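Local structure of heme-binding protein A (Haemophilus parasuis 29755, 3TPA) at residues Ala24-Asn27 against Asp31-Ala34; Val39-Val44 against Asp210-Lys215; Lys84-Thr89 against Ala170-Ala175; Tyr119-Trp124 against Thr413-Asp418; Thr189-Phe194 against Ala506-Ser511. The protein probably binds glutathione as the periplasmic solute-binding component of an ABC-type uptake system. The protein carries 1 engineered substitution. All coordinates share one frame; numbering follows the deposited sequence. Where two conformers were deposited one is given.

In the fold
Interactions 2 and 5 lie close together, with centres about 8 Å apart, and are joined by probable hydrogen bonds, Gly214 O to Tyr508 OH (2.7 Å) and Asn41 OD1 to Thr189 OG1 (2.8 Å). Interaction 1 packs instead on interaction 4, about 13 Å away between centres, where Asn27 meets Phe120 and Trp124; in addition, Phe32 of interaction 1 meets Tyr121 of interaction 4. Interaction 4 lies about 7 Å from the centre of the chain and appears to connect its two lobes, between which solute-binding proteins of this family usually hold their ligand. Interaction 3 is peripheral, with its centre about 20 Å from that of interaction 2 and 30 Å from that of interaction 4.

Interaction 1 of 5, residues Ala24-Asn27 against Asp31-Ala34; sequences AITN and DFNA
Thr26 fits into the corner between Phe32 and Asp31, its methyl group turned to both. Thr26 CG2 stands over one face of the Phe32 ring in a CH-pi contact, 4.3 Å from the ring centroid and 25° off its normal. The same methyl meets Asp31 CB at 3.6 Å, the two side chains crossing at a slant. Thr26 and Phe32 run past each other in opposite senses, which brings Thr26 CB to 3.6 Å from Phe32 CE1. The threonine torsion (chi1 -69°) sends CG2 opposite the backbone N and leaves OG1 beside that N, where it bonds to Ser22 O. Thr26 OG1 also accepts a bond of 2.9 Å from a water that reaches Asp31 O weakly. A second water takes the N-H of Asn27 and donates to Asp31 OD2 at 2.8 Å; the carboxylate has further weak bonds to the backbone N atoms of Met19 and Lys20. This buried methyl-on-ring contact, with two water bridges, one weak at Asp31 O, joins two nearby parts of the long loop between strand 9-14 and helix 36-39, and Phe32 carries the packing on to Tyr121 of helix 120-124.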
# COMPACT_ATOMS: atom_id res chain seq x y z
N ALA A 24 2.89 -12.07 -9.27
CA ALA A 24 2.21 -11.46 -10.41
C ALA A 24 0.68 -11.58 -10.29
O ALA A 24 -0.06 -10.72 -10.77
CB ALA A 24 2.69 -12.08 -11.73
N ILE A 25 0.21 -12.65 -9.66
CA ILE A 25 -1.23 -12.95 -9.65
C ILE A 25 -1.88 -12.90 -8.27
O ILE A 25 -2.91 -13.53 -8.04
CB ILE A 25 -1.55 -14.32 -10.30
CG1 ILE A 25 -0.83 -15.45 -9.56
CG2 ILE A 25 -1.13 -14.33 -11.77
CD1 ILE A 25 -1.24 -16.85 -10.00
N THR A 26 -1.29 -12.13 -7.38
CA THR A 26 -1.74 -12.07 -6.00
C THR A 26 -2.65 -10.89 -5.78
O THR A 26 -2.41 -9.80 -6.29
CB THR A 26 -0.55 -11.93 -5.06
OG1 THR A 26 0.20 -13.15 -5.07
CG2 THR A 26 -1.02 -11.64 -3.64
N ASN A 27 -3.70 -11.13 -5.00
CA ASN A 27 -4.72 -10.14 -4.69
C ASN A 27 -4.48 -9.63 -3.29
O ASN A 27 -4.56 -8.43 -3.03
CB ASN A 27 -6.09 -10.82 -4.74
CG ASN A 27 -7.23 -9.88 -4.40
OD1 ASN A 27 -7.03 -8.78 -3.87
ND2 ASN A 27 -8.46 -10.31 -4.69
N ASP A 31 0.20 -12.30 0.91
CA ASP A 31 0.89 -13.40 0.20
C ASP A 31 2.30 -13.03 -0.25
O ASP A 31 3.15 -13.88 -0.45
CB ASP A 31 0.13 -13.81 -1.07
CG ASP A 31 -1.12 -14.62 -0.79
OD1 ASP A 31 -1.29 -15.09 0.35
OD2 ASP A 31 -1.93 -14.82 -1.72
N PHE A 32 2.52 -11.74 -0.46
CA PHE A 32 3.81 -11.22 -0.92
C PHE A 32 4.92 -11.57 0.06
O PHE A 32 6.05 -11.85 -0.34
CB PHE A 32 3.73 -9.71 -1.09
CG PHE A 32 2.93 -9.26 -2.29
CD1 PHE A 32 2.90 -10.00 -3.45
CD2 PHE A 32 2.23 -8.06 -2.25
CE1 PHE A 32 2.16 -9.56 -4.58
CE2 PHE A 32 1.50 -7.61 -3.37
CZ PHE A 32 1.46 -8.36 -4.53
N ASN A 33 4.61 -11.58 1.35
CA ASN A 33 5.61 -11.87 2.36
C ASN A 33 6.19 -13.28 2.20
O ASN A 33 7.34 -13.54 2.57
CB ASN A 33 4.98 -11.72 3.76
CG ASN A 33 4.76 -10.28 4.12
OD1 ASN A 33 5.55 -9.42 3.75
ND2 ASN A 33 3.68 -9.99 4.85
N ALA A 34 5.38 -14.19 1.67
CA ALA A 34 5.79 -15.58 1.44
C ALA A 34 6.46 -15.81 0.09
O ALA A 34 7.03 -16.86 -0.14
CB ALA A 34 4.59 -16.50 1.57
O HOH W 1 2.40 -14.33 -3.68
O HOH W 2 -3.67 -13.20 -3.23

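Interaction 2 of 5, residues Val39-Val44 against Asp210-Lys215; sequences VYNRLV and DYWKGK
Asn41 meets Tyr211 and Trp212 with the two ends of its amide. Its ND2 donates to Tyr211 OH over 3.2 Å, a nearly straight bond (165° at the hydrogen) that stays close to the amide plane. The Tyr211 ring lies almost coplanar with the amide, 6° apart, and turns its edge to it, so that CE1 also comes within 3.5 Å of Asn41 OD1. Trp212 NE1, approaching the oxygen end, points its N-H at Asn41 OD1 in a weak bond of 3.3 Å, the indole plane steeply inclined to the amide. Each amide atom has a second partner: Thr189 OG1 bonds to OD1, and Glu45 OE1 accepts from ND2. Four bonds, the one from Trp212 weak, hold the amide; the indole N-H on one side and the Glu45 carboxylate on the other fit the oxygen and nitrogen as placed. Glu45 in turn is held by a salt bridge from Arg42. The two rings are set in place by a type I turn from Tyr211 to Gly214, closed by Gly214 N to Tyr211 O at 2.9 Å, while Tyr211 packs edge-to-face with Tyr508 and Trp212 rests on Leu57. The turn lies in the connection between the neighbouring antiparallel strands 202-207 and 220-225; through a buried asparagine it fastens this hairpin to the chain entering strand 44-46, joining two sheets of a family 5 solute-binding fold.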
# COMPACT_ATOMS: atom_id res chain seq x y z
N VAL A 39 11.86 -14.55 -2.00
CA VAL A 39 12.29 -15.43 -3.09
C VAL A 39 12.68 -14.69 -4.40
O VAL A 39 13.48 -15.19 -5.18
CB VAL A 39 11.19 -16.46 -3.39
CG1 VAL A 39 11.59 -17.39 -4.54
CG2 VAL A 39 10.86 -17.27 -2.12
N TYR A 40 12.12 -13.50 -4.61
CA TYR A 40 12.30 -12.76 -5.87
C TYR A 40 13.02 -11.42 -5.68
O TYR A 40 13.24 -10.98 -4.55
CB TYR A 40 10.94 -12.48 -6.51
CG TYR A 40 10.22 -13.72 -7.03
CD1 TYR A 40 10.49 -14.21 -8.30
CD2 TYR A 40 9.24 -14.37 -6.28
CE1 TYR A 40 9.84 -15.31 -8.80
CE2 TYR A 40 8.57 -15.49 -6.78
CZ TYR A 40 8.88 -15.95 -8.05
OH TYR A 40 8.26 -17.06 -8.60
N ASN A 41 13.38 -10.78 -6.81
CA ASN A 41 13.84 -9.39 -6.85
C ASN A 41 13.07 -8.62 -7.88
O ASN A 41 12.40 -9.22 -8.72
CB ASN A 41 15.32 -9.30 -7.22
CG ASN A 41 16.22 -9.73 -6.09
OD1 ASN A 41 16.94 -10.73 -6.18
ND2 ASN A 41 16.18 -8.98 -5.00
N ARG A 42 13.17 -7.29 -7.82
CA ARG A 42 12.59 -6.41 -8.82
C ARG A 42 13.71 -5.65 -9.51
O ARG A 42 14.84 -5.69 -9.06
CB ARG A 42 11.64 -5.40 -8.16
CG ARG A 42 10.21 -5.91 -7.89
CD ARG A 42 10.16 -7.13 -6.97
NE ARG A 42 10.76 -6.86 -5.67
CZ ARG A 42 11.02 -7.79 -4.77
NH1 ARG A 42 10.72 -9.05 -5.04
NH2 ARG A 42 11.58 -7.48 -3.61
N LEU A 43 13.39 -4.94 -10.60
CA LEU A 43 14.38 -4.16 -11.34
C LEU A 43 15.07 -3.16 -10.42
O LEU A 43 16.31 -3.11 -10.35
CB LEU A 43 13.73 -3.45 -12.54
CG LEU A 43 13.49 -4.33 -13.77
CD1 LEU A 43 12.65 -3.61 -14.80
CD2 LEU A 43 14.83 -4.77 -14.38
N VAL A 44 14.27 -2.38 -9.69
CA VAL A 44 14.76 -1.53 -8.60
C VAL A 44 13.98 -1.88 -7.33
O VAL A 44 12.85 -2.36 -7.42
CB VAL A 44 14.63 -0.03 -8.93
CG1 VAL A 44 15.31 0.29 -10.26
CG2 VAL A 44 13.14 0.39 -8.97
N ASP A 210 24.21 -17.98 -3.18
CA ASP A 210 24.70 -17.25 -4.35
C ASP A 210 24.12 -15.85 -4.52
O ASP A 210 24.44 -15.15 -5.47
CB ASP A 210 24.46 -18.07 -5.62
CG ASP A 210 25.29 -19.35 -5.66
OD1 ASP A 210 26.48 -19.30 -5.29
OD2 ASP A 210 24.75 -20.40 -6.06
N TYR A 211 23.28 -15.44 -3.58
CA TYR A 211 22.61 -14.14 -3.64
C TYR A 211 23.59 -13.04 -3.95
O TYR A 211 24.63 -12.93 -3.31
CB TYR A 211 21.89 -13.83 -2.33
CG TYR A 211 20.96 -12.64 -2.43
CD1 TYR A 211 20.13 -12.48 -3.54
CD2 TYR A 211 20.91 -11.69 -1.44
CE1 TYR A 211 19.27 -11.41 -3.64
CE2 TYR A 211 20.05 -10.61 -1.52
CZ TYR A 211 19.24 -10.47 -2.63
OH TYR A 211 18.39 -9.39 -2.70
N TRP A 212 23.24 -12.21 -4.94
CA TRP A 212 24.14 -11.21 -5.48
C TRP A 212 24.59 -10.16 -4.47
O TRP A 212 25.68 -9.62 -4.59
CB TRP A 212 23.55 -10.55 -6.75
CG TRP A 212 22.20 -9.87 -6.56
CD1 TRP A 212 20.97 -10.45 -6.64
CD2 TRP A 212 21.97 -8.49 -6.26
NE1 TRP A 212 19.98 -9.52 -6.40
CE2 TRP A 212 20.57 -8.31 -6.16
CE3 TRP A 212 22.81 -7.38 -6.05
CZ2 TRP A 212 20.00 -7.08 -5.87
CZ3 TRP A 212 22.23 -6.16 -5.76
CH2 TRP A 212 20.84 -6.01 -5.68
N LYS A 213 23.75 -9.87 -3.48
CA LYS A 213 24.06 -8.89 -2.43
C LYS A 213 24.91 -9.51 -1.32
O LYS A 213 25.30 -8.82 -0.37
CB LYS A 213 22.76 -8.35 -1.80
CG LYS A 213 22.17 -7.10 -2.42
CD LYS A 213 20.87 -6.72 -1.71
CE LYS A 213 20.83 -5.25 -1.35
NZ LYS A 213 21.20 -4.41 -2.51
N GLY A 214 25.19 -10.81 -1.43
CA GLY A 214 25.84 -11.54 -0.36
C GLY A 214 24.82 -12.36 0.39
O GLY A 214 23.68 -11.94 0.55
N LYS A 215 25.23 -13.54 0.86
CA LYS A 215 24.34 -14.47 1.54
C LYS A 215 23.74 -13.90 2.83
O LYS A 215 24.43 -13.23 3.59
CB LYS A 215 25.09 -15.77 1.84
CG LYS A 215 24.52 -16.54 3.00
CD LYS A 215 25.45 -17.64 3.46
CE LYS A 215 25.04 -18.96 2.85
NZ LYS A 215 23.63 -19.29 3.18

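Interaction 3 of 5, residues Lys84-Thr89 against Ala170-Ala175; sequences KTFSPT and ADQLLA
The irregular chain at Phe86 passes alongside the helix at Gln172, the CA atoms of these two residues 8.1 Å apart. Gln172 spans the gap with an extended side chain and ends in an amide that uses both its polar atoms. Gln172 NE2 donates to Thr85 O over 2.8 Å; the bond is nearly straight at the hydrogen (165°) and lies near the amide plane, but the nitrogen sits above the plane of the accepting carbonyl. Gln176 OE1, one turn further on, bonds to the same NE2. In this way helix 167-175 is tied to the connection that leads from strand 69-74 to helix 94-105, a side-chain-to-backbone link between peripheral elements of the family 5 solute-binding fold. At the other end of the amide, Gln172 OE1 accepts a 2.8 Å bond from a water that takes the N-H of Ser87, at 3.0 Å from Ser87 N. The same oxygen comes to the edge of the Phe86 ring, 3.7 Å from CD1 and near the ring plane. Thr85 adds its methyl, CG2 lying 3.7 Å from Gln172 NE2, and Phe86 continues beyond the contact to meet the ring of Tyr169.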
# COMPACT_ATOMS: atom_id res chain seq x y z
N LYS A 84 14.73 -29.54 -7.72
CA LYS A 84 14.97 -30.87 -8.30
C LYS A 84 14.39 -31.00 -9.70
O LYS A 84 14.72 -31.93 -10.42
CB LYS A 84 14.46 -31.99 -7.38
CG LYS A 84 13.02 -31.85 -6.89
CD LYS A 84 12.59 -33.10 -6.12
CE LYS A 84 11.15 -33.02 -5.64
NZ LYS A 84 11.01 -32.21 -4.40
N THR A 85 13.53 -30.06 -10.07
CA THR A 85 12.89 -30.03 -11.38
C THR A 85 13.61 -29.11 -12.37
O THR A 85 13.46 -29.26 -13.57
CB THR A 85 11.43 -29.54 -11.24
OG1 THR A 85 10.70 -30.42 -10.38
CG2 THR A 85 10.74 -29.47 -12.60
N PHE A 86 14.37 -28.15 -11.85
CA PHE A 86 14.96 -27.11 -12.68
C PHE A 86 16.36 -26.66 -12.26
O PHE A 86 16.61 -26.38 -11.09
CB PHE A 86 14.03 -25.90 -12.72
CG PHE A 86 14.65 -24.69 -13.35
CD1 PHE A 86 14.76 -24.60 -14.73
CD2 PHE A 86 15.10 -23.64 -12.57
CE1 PHE A 86 15.34 -23.47 -15.33
CE2 PHE A 86 15.68 -22.51 -13.15
CZ PHE A 86 15.80 -22.42 -14.53
N SER A 87 17.26 -26.59 -13.23
CA SER A 87 18.57 -25.99 -13.01
C SER A 87 18.89 -25.02 -14.14
O SER A 87 18.95 -25.42 -15.30
CB SER A 87 19.64 -27.07 -12.92
OG SER A 87 20.75 -26.61 -12.15
N PRO A 88 19.10 -23.74 -13.81
CA PRO A 88 19.31 -22.77 -14.89
C PRO A 88 20.66 -22.97 -15.56
O PRO A 88 21.61 -23.44 -14.93
CB PRO A 88 19.28 -21.43 -14.16
CG PRO A 88 19.82 -21.75 -12.81
CD PRO A 88 19.32 -23.14 -12.49
N THR A 89 20.75 -22.60 -16.84
CA THR A 89 22.01 -22.72 -17.57
C THR A 89 22.59 -21.36 -17.92
O THR A 89 23.72 -21.27 -18.40
CB THR A 89 21.84 -23.55 -18.85
OG1 THR A 89 20.97 -22.87 -19.76
CG2 THR A 89 21.25 -24.91 -18.51
N ALA A 170 10.12 -21.09 -16.97
CA ALA A 170 8.79 -21.03 -17.58
C ALA A 170 8.74 -21.77 -18.93
O ALA A 170 7.78 -22.50 -19.22
CB ALA A 170 8.35 -19.59 -17.75
N ASP A 171 9.77 -21.60 -19.75
CA ASP A 171 9.83 -22.33 -21.01
C ASP A 171 9.82 -23.83 -20.74
O ASP A 171 9.06 -24.57 -21.38
CB ASP A 171 11.07 -21.95 -21.83
CG ASP A 171 10.96 -20.57 -22.46
OD1 ASP A 171 9.84 -20.03 -22.49
OD2 ASP A 171 11.99 -20.02 -22.91
N GLN A 172 10.66 -24.28 -19.81
CA GLN A 172 10.76 -25.70 -19.50
C GLN A 172 9.42 -26.28 -19.07
O GLN A 172 9.02 -27.34 -19.53
CB GLN A 172 11.80 -25.99 -18.40
CG GLN A 172 11.92 -27.47 -18.08
CD GLN A 172 12.78 -27.76 -16.86
OE1 GLN A 172 13.99 -27.57 -16.88
NE2 GLN A 172 12.14 -28.23 -15.79
N LEU A 173 8.74 -25.57 -18.16
CA LEU A 173 7.49 -26.06 -17.60
C LEU A 173 6.39 -26.15 -18.65
O LEU A 173 5.58 -27.06 -18.62
CB LEU A 173 7.02 -25.18 -16.44
CG LEU A 173 7.93 -25.23 -15.21
CD1 LEU A 173 7.59 -24.10 -14.25
CD2 LEU A 173 7.84 -26.59 -14.53
N LEU A 174 6.36 -25.18 -19.56
CA LEU A 174 5.36 -25.18 -20.61
C LEU A 174 5.59 -26.43 -21.47
O LEU A 174 4.67 -27.22 -21.71
CB LEU A 174 5.46 -23.90 -21.44
CG LEU A 174 4.25 -23.51 -22.29
CD1 LEU A 174 2.98 -23.44 -21.45
CD2 LEU A 174 4.52 -22.18 -22.98
N ALA A 175 6.84 -26.60 -21.89
CA ALA A 175 7.27 -27.79 -22.62
C ALA A 175 6.90 -29.07 -21.88
O ALA A 175 6.53 -30.07 -22.50
CB ALA A 175 8.76 -27.73 -22.86
O HOH W 3 16.45 -28.12 -15.72

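Interaction 4 of 5, residues Tyr119-Trp124 against Thr413-Asp418; sequences YFYFNW and TSRNGD
The guanidinium of Arg415 turns one face to CB of Trp124, a contact made less certain by the two conformers deposited for the arginine. CB stands above the centre of the guanidinium, 3.7 Å from Arg415 CZ, and although the indole and guanidinium planes are only 15° apart, the side chains cross at about a right angle and the indole extends away. In the conformer described the chain is extended from CG to NE, and on the way CD passes 3.7 Å from Tyr121 CE2, with the tyrosine ring almost perpendicular to the guanidinium. Tyr121 itself carries Trp124 CE3 over the centre of one face. A water at the guanidinium edge donates to Trp124 O over 2.8 Å and receives a weak bond from Arg415 NH1. The arginine's loop is folded by its own side chains: Ser414 OG accepts from Gly417 N in an ST motif, Asn416 OD1 from Asp418 N in an Asx turn, and Asp418 caps Asp420 N ahead of helix 420-427. The contact joins helix 120-124 to the loop after strand 407-413, consistent with a bridge between the two lobes of a periplasmic-binding-protein fold, near the cleft where relatives hold their ligand.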
# COMPACT_ATOMS: atom_id res chain seq x y z
N TYR A 119 -4.34 -10.25 -12.95
CA TYR A 119 -3.22 -9.35 -12.69
C TYR A 119 -3.71 -8.12 -11.96
O TYR A 119 -3.71 -7.00 -12.48
CB TYR A 119 -2.47 -9.06 -13.99
CG TYR A 119 -2.05 -10.39 -14.58
CD1 TYR A 119 -0.96 -11.08 -14.08
CD2 TYR A 119 -2.80 -10.99 -15.61
CE1 TYR A 119 -0.59 -12.32 -14.57
CE2 TYR A 119 -2.44 -12.24 -16.11
CZ TYR A 119 -1.33 -12.90 -15.59
OH TYR A 119 -0.95 -14.13 -16.07
N PHE A 120 -4.14 -8.36 -10.72
CA PHE A 120 -4.76 -7.35 -9.89
C PHE A 120 -3.93 -6.09 -9.81
O PHE A 120 -4.45 -5.00 -9.90
CB PHE A 120 -4.95 -7.87 -8.45
CG PHE A 120 -5.94 -8.98 -8.33
CD1 PHE A 120 -7.30 -8.74 -8.47
CD2 PHE A 120 -5.51 -10.27 -8.06
CE1 PHE A 120 -8.21 -9.77 -8.35
CE2 PHE A 120 -6.42 -11.30 -7.94
CZ PHE A 120 -7.77 -11.05 -8.08
N TYR A 121 -2.63 -6.23 -9.59
CA TYR A 121 -1.81 -5.05 -9.34
C TYR A 121 -1.48 -4.34 -10.65
O TYR A 121 -1.50 -3.11 -10.73
CB TYR A 121 -0.55 -5.41 -8.54
CG TYR A 121 -0.73 -5.25 -7.04
CD1 TYR A 121 -1.19 -6.29 -6.26
CD2 TYR A 121 -0.44 -4.05 -6.42
CE1 TYR A 121 -1.36 -6.14 -4.90
CE2 TYR A 121 -0.61 -3.88 -5.05
CZ TYR A 121 -1.07 -4.94 -4.30
OH TYR A 121 -1.24 -4.78 -2.94
N PHE A 122 -1.19 -5.10 -11.70
CA PHE A 122 -0.97 -4.49 -13.01
C PHE A 122 -2.10 -3.49 -13.32
O PHE A 122 -1.85 -2.37 -13.77
CB PHE A 122 -0.90 -5.58 -14.08
CG PHE A 122 -0.41 -5.09 -15.42
CD1 PHE A 122 0.95 -4.98 -15.69
CD2 PHE A 122 -1.31 -4.76 -16.42
CE1 PHE A 122 1.40 -4.53 -16.93
CE2 PHE A 122 -0.86 -4.31 -17.68
CZ PHE A 122 0.49 -4.20 -17.92
N ASN A 123 -3.34 -3.90 -13.05
CA ASN A 123 -4.51 -3.05 -13.30
C ASN A 123 -4.71 -1.96 -12.25
O ASN A 123 -5.04 -0.82 -12.59
CB ASN A 123 -5.78 -3.91 -13.42
CG ASN A 123 -5.82 -4.70 -14.71
OD1 ASN A 123 -6.12 -4.15 -15.77
ND2 ASN A 123 -5.48 -5.97 -14.64
N TRP A 124 -4.50 -2.30 -10.99
CA TRP A 124 -4.65 -1.31 -9.92
C TRP A 124 -3.69 -0.12 -10.12
O TRP A 124 -4.05 1.01 -9.81
CB TRP A 124 -4.45 -1.94 -8.55
CG TRP A 124 -5.57 -2.86 -8.15
CD1 TRP A 124 -6.87 -2.80 -8.57
CD2 TRP A 124 -5.48 -4.00 -7.28
NE1 TRP A 124 -7.60 -3.82 -8.00
CE2 TRP A 124 -6.77 -4.57 -7.21
CE3 TRP A 124 -4.44 -4.58 -6.55
CZ2 TRP A 124 -7.04 -5.69 -6.44
CZ3 TRP A 124 -4.71 -5.70 -5.78
CH2 TRP A 124 -6.01 -6.24 -5.73
N THR A 413 -5.99 3.66 0.86
CA THR A 413 -4.63 3.15 1.04
C THR A 413 -3.85 3.33 -0.25
O THR A 413 -4.30 2.92 -1.32
CB THR A 413 -4.65 1.65 1.41
OG1 THR A 413 -5.26 1.50 2.69
CG2 THR A 413 -3.22 1.10 1.47
N SER A 414 -2.68 3.94 -0.14
CA SER A 414 -1.79 4.09 -1.29
C SER A 414 -0.92 2.85 -1.45
O SER A 414 -0.33 2.38 -0.48
CB SER A 414 -0.91 5.31 -1.10
OG SER A 414 0.06 5.41 -2.14
N ARG A 415 -0.81 2.34 -2.67
CA ARG A 415 -0.03 1.13 -2.89
C ARG A 415 1.43 1.39 -3.24
O ARG A 415 2.26 0.52 -3.02
CB ARG A 415 -0.68 0.24 -3.95
CG ARG A 415 -2.12 -0.11 -3.67
CD ARG A 415 -2.73 -0.82 -4.86
NE ARG A 415 -4.18 -0.65 -4.93
CZ ARG A 415 -4.78 0.30 -5.63
NH1 ARG A 415 -4.07 1.17 -6.33
NH2 ARG A 415 -6.10 0.39 -5.63
N ASN A 416 1.75 2.58 -3.77
CA ASN A 416 3.15 2.91 -4.09
C ASN A 416 3.71 4.02 -3.21
O ASN A 416 4.89 4.36 -3.28
CB ASN A 416 3.36 3.22 -5.60
CG ASN A 416 2.70 4.51 -6.07
OD1 ASN A 416 2.20 5.30 -5.28
ND2 ASN A 416 2.70 4.72 -7.39
N GLY A 417 2.86 4.58 -2.37
CA GLY A 417 3.26 5.61 -1.42
C GLY A 417 3.64 6.96 -1.99
O GLY A 417 4.20 7.79 -1.28
N ASP A 418 3.35 7.22 -3.27
CA ASP A 418 3.64 8.54 -3.86
C ASP A 418 2.48 9.50 -3.61
O ASP A 418 1.32 9.08 -3.60
CB ASP A 418 3.85 8.40 -5.37
CG ASP A 418 4.44 9.65 -5.99
OD1 ASP A 418 3.68 10.56 -6.34
OD2 ASP A 418 5.68 9.72 -6.11
O HOH W 4 -3.56 3.22 -8.08

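Interaction 5 of 5, residues Thr189-Phe194 against Ala506-Ser511; sequences TGPFIF and AFYGVS
Pro191 sets its CB and CG against the base of the Tyr508 side chain. The closest point is Pro191 CB to Tyr508 CD1 at 3.4 Å, a snug fit, while Pro191 CG rests 4.0 Å from Tyr508 CB, so that the proline spans the bend where the phenol ring leaves its backbone. The extended first torsion of Tyr508 (chi1 -175°) brings the CD1 side of the ring to the proline, the two side chains crossing at a slant. Next to this, Phe192 acts as a wedge driven in edge first: its CE2 corner comes 3.7 Å from Tyr508 N and 3.8 Å from Phe507 C, both close to the plane of the phenyl ring, so it is the Phe507-Tyr508 peptide that receives it. Phe507 CB lies a little further off, 4.2 Å from Phe192 CE2, and the Phe507 ring leads away to pack on strands 9-14 and 220-225. The receiving surface is shaped by a type II turn from Phe507 to Val510, closed by Val510 N to Phe507 O at 3.2 Å, with Gly509 supplying the positive phi at its third position. Tyr508 OH finds its partner beyond the contact, in Gly214 O. The segments meet by van der Waals contacts, mainly of apolar side chains, with one ring edge against a peptide; fit of shape seats the turn near the C terminus, and directional bonding is left to neighbouring parts.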
# COMPACT_ATOMS: atom_id res chain seq x y z
N THR A 189 15.60 -14.91 -7.99
CA THR A 189 16.98 -14.54 -7.78
C THR A 189 17.20 -14.11 -6.34
O THR A 189 18.31 -13.73 -5.97
CB THR A 189 17.40 -13.38 -8.72
OG1 THR A 189 16.57 -12.24 -8.47
CG2 THR A 189 17.27 -13.79 -10.18
N GLY A 190 16.14 -14.18 -5.53
CA GLY A 190 16.11 -13.57 -4.22
C GLY A 190 16.96 -14.21 -3.14
O GLY A 190 17.60 -15.24 -3.36
N PRO A 191 16.98 -13.59 -1.95
CA PRO A 191 17.84 -13.98 -0.82
C PRO A 191 17.46 -15.30 -0.16
O PRO A 191 18.29 -15.86 0.56
CB PRO A 191 17.67 -12.82 0.17
CG PRO A 191 16.35 -12.19 -0.19
CD PRO A 191 16.25 -12.34 -1.69
N PHE A 192 16.24 -15.80 -0.37
CA PHE A 192 15.83 -17.08 0.18
C PHE A 192 15.26 -18.00 -0.89
O PHE A 192 14.65 -17.55 -1.86
CB PHE A 192 14.83 -16.91 1.33
CG PHE A 192 15.40 -16.17 2.52
CD1 PHE A 192 16.12 -16.85 3.49
CD2 PHE A 192 15.22 -14.81 2.65
CE1 PHE A 192 16.65 -16.18 4.57
CE2 PHE A 192 15.76 -14.13 3.73
CZ PHE A 192 16.48 -14.83 4.70
N ILE A 193 15.48 -19.30 -0.69
CA ILE A 193 15.01 -20.35 -1.58
C ILE A 193 13.83 -21.10 -0.97
O ILE A 193 13.90 -21.57 0.16
CB ILE A 193 16.13 -21.37 -1.83
CG1 ILE A 193 17.30 -20.70 -2.56
CG2 ILE A 193 15.59 -22.58 -2.60
CD1 ILE A 193 18.60 -21.49 -2.49
N PHE A 194 12.74 -21.19 -1.72
CA PHE A 194 11.57 -21.95 -1.28
C PHE A 194 11.90 -23.45 -1.23
O PHE A 194 12.21 -24.07 -2.25
CB PHE A 194 10.41 -21.67 -2.25
CG PHE A 194 9.17 -22.50 -2.01
CD1 PHE A 194 8.25 -22.15 -1.04
CD2 PHE A 194 8.91 -23.61 -2.80
CE1 PHE A 194 7.10 -22.90 -0.84
CE2 PHE A 194 7.76 -24.37 -2.61
CZ PHE A 194 6.86 -24.02 -1.63
N ALA A 506 10.53 -8.26 5.16
CA ALA A 506 11.69 -8.89 4.53
C ALA A 506 12.69 -9.33 5.59
O ALA A 506 12.96 -8.59 6.54
CB ALA A 506 12.36 -7.92 3.53
N PHE A 507 13.23 -10.53 5.46
CA PHE A 507 14.13 -11.07 6.47
C PHE A 507 15.60 -11.08 6.06
O PHE A 507 16.46 -11.46 6.85
CB PHE A 507 13.62 -12.43 6.96
CG PHE A 507 12.24 -12.36 7.57
CD1 PHE A 507 12.03 -11.69 8.77
CD2 PHE A 507 11.16 -12.92 6.92
CE1 PHE A 507 10.77 -11.61 9.32
CE2 PHE A 507 9.89 -12.84 7.47
CZ PHE A 507 9.69 -12.17 8.67
N TYR A 508 15.89 -10.64 4.84
CA TYR A 508 17.27 -10.41 4.44
C TYR A 508 17.83 -9.28 5.29
O TYR A 508 17.13 -8.32 5.58
CB TYR A 508 17.38 -10.02 2.96
CG TYR A 508 18.82 -9.89 2.51
CD1 TYR A 508 19.63 -11.02 2.34
CD2 TYR A 508 19.39 -8.64 2.29
CE1 TYR A 508 20.95 -10.91 1.94
CE2 TYR A 508 20.71 -8.52 1.90
CZ TYR A 508 21.48 -9.66 1.73
OH TYR A 508 22.79 -9.54 1.33
N GLY A 509 19.09 -9.39 5.69
CA GLY A 509 19.68 -8.37 6.55
C GLY A 509 19.35 -8.55 8.03
O GLY A 509 19.89 -7.85 8.88
N VAL A 510 18.48 -9.50 8.34
CA VAL A 510 18.11 -9.77 9.73
C VAL A 510 18.98 -10.88 10.33
O VAL A 510 19.36 -11.84 9.66
CB VAL A 510 16.62 -10.16 9.86
CG1 VAL A 510 16.29 -10.59 11.29
CG2 VAL A 510 15.72 -9.01 9.43
N SER A 511 19.30 -10.73 11.62
CA SER A 511 20.12 -11.70 12.34
C SER A 511 19.52 -12.06 13.69
O SER A 511 18.67 -11.33 14.20
CB SER A 511 21.55 -11.16 12.51
OG SER A 511 21.55 -9.92 13.18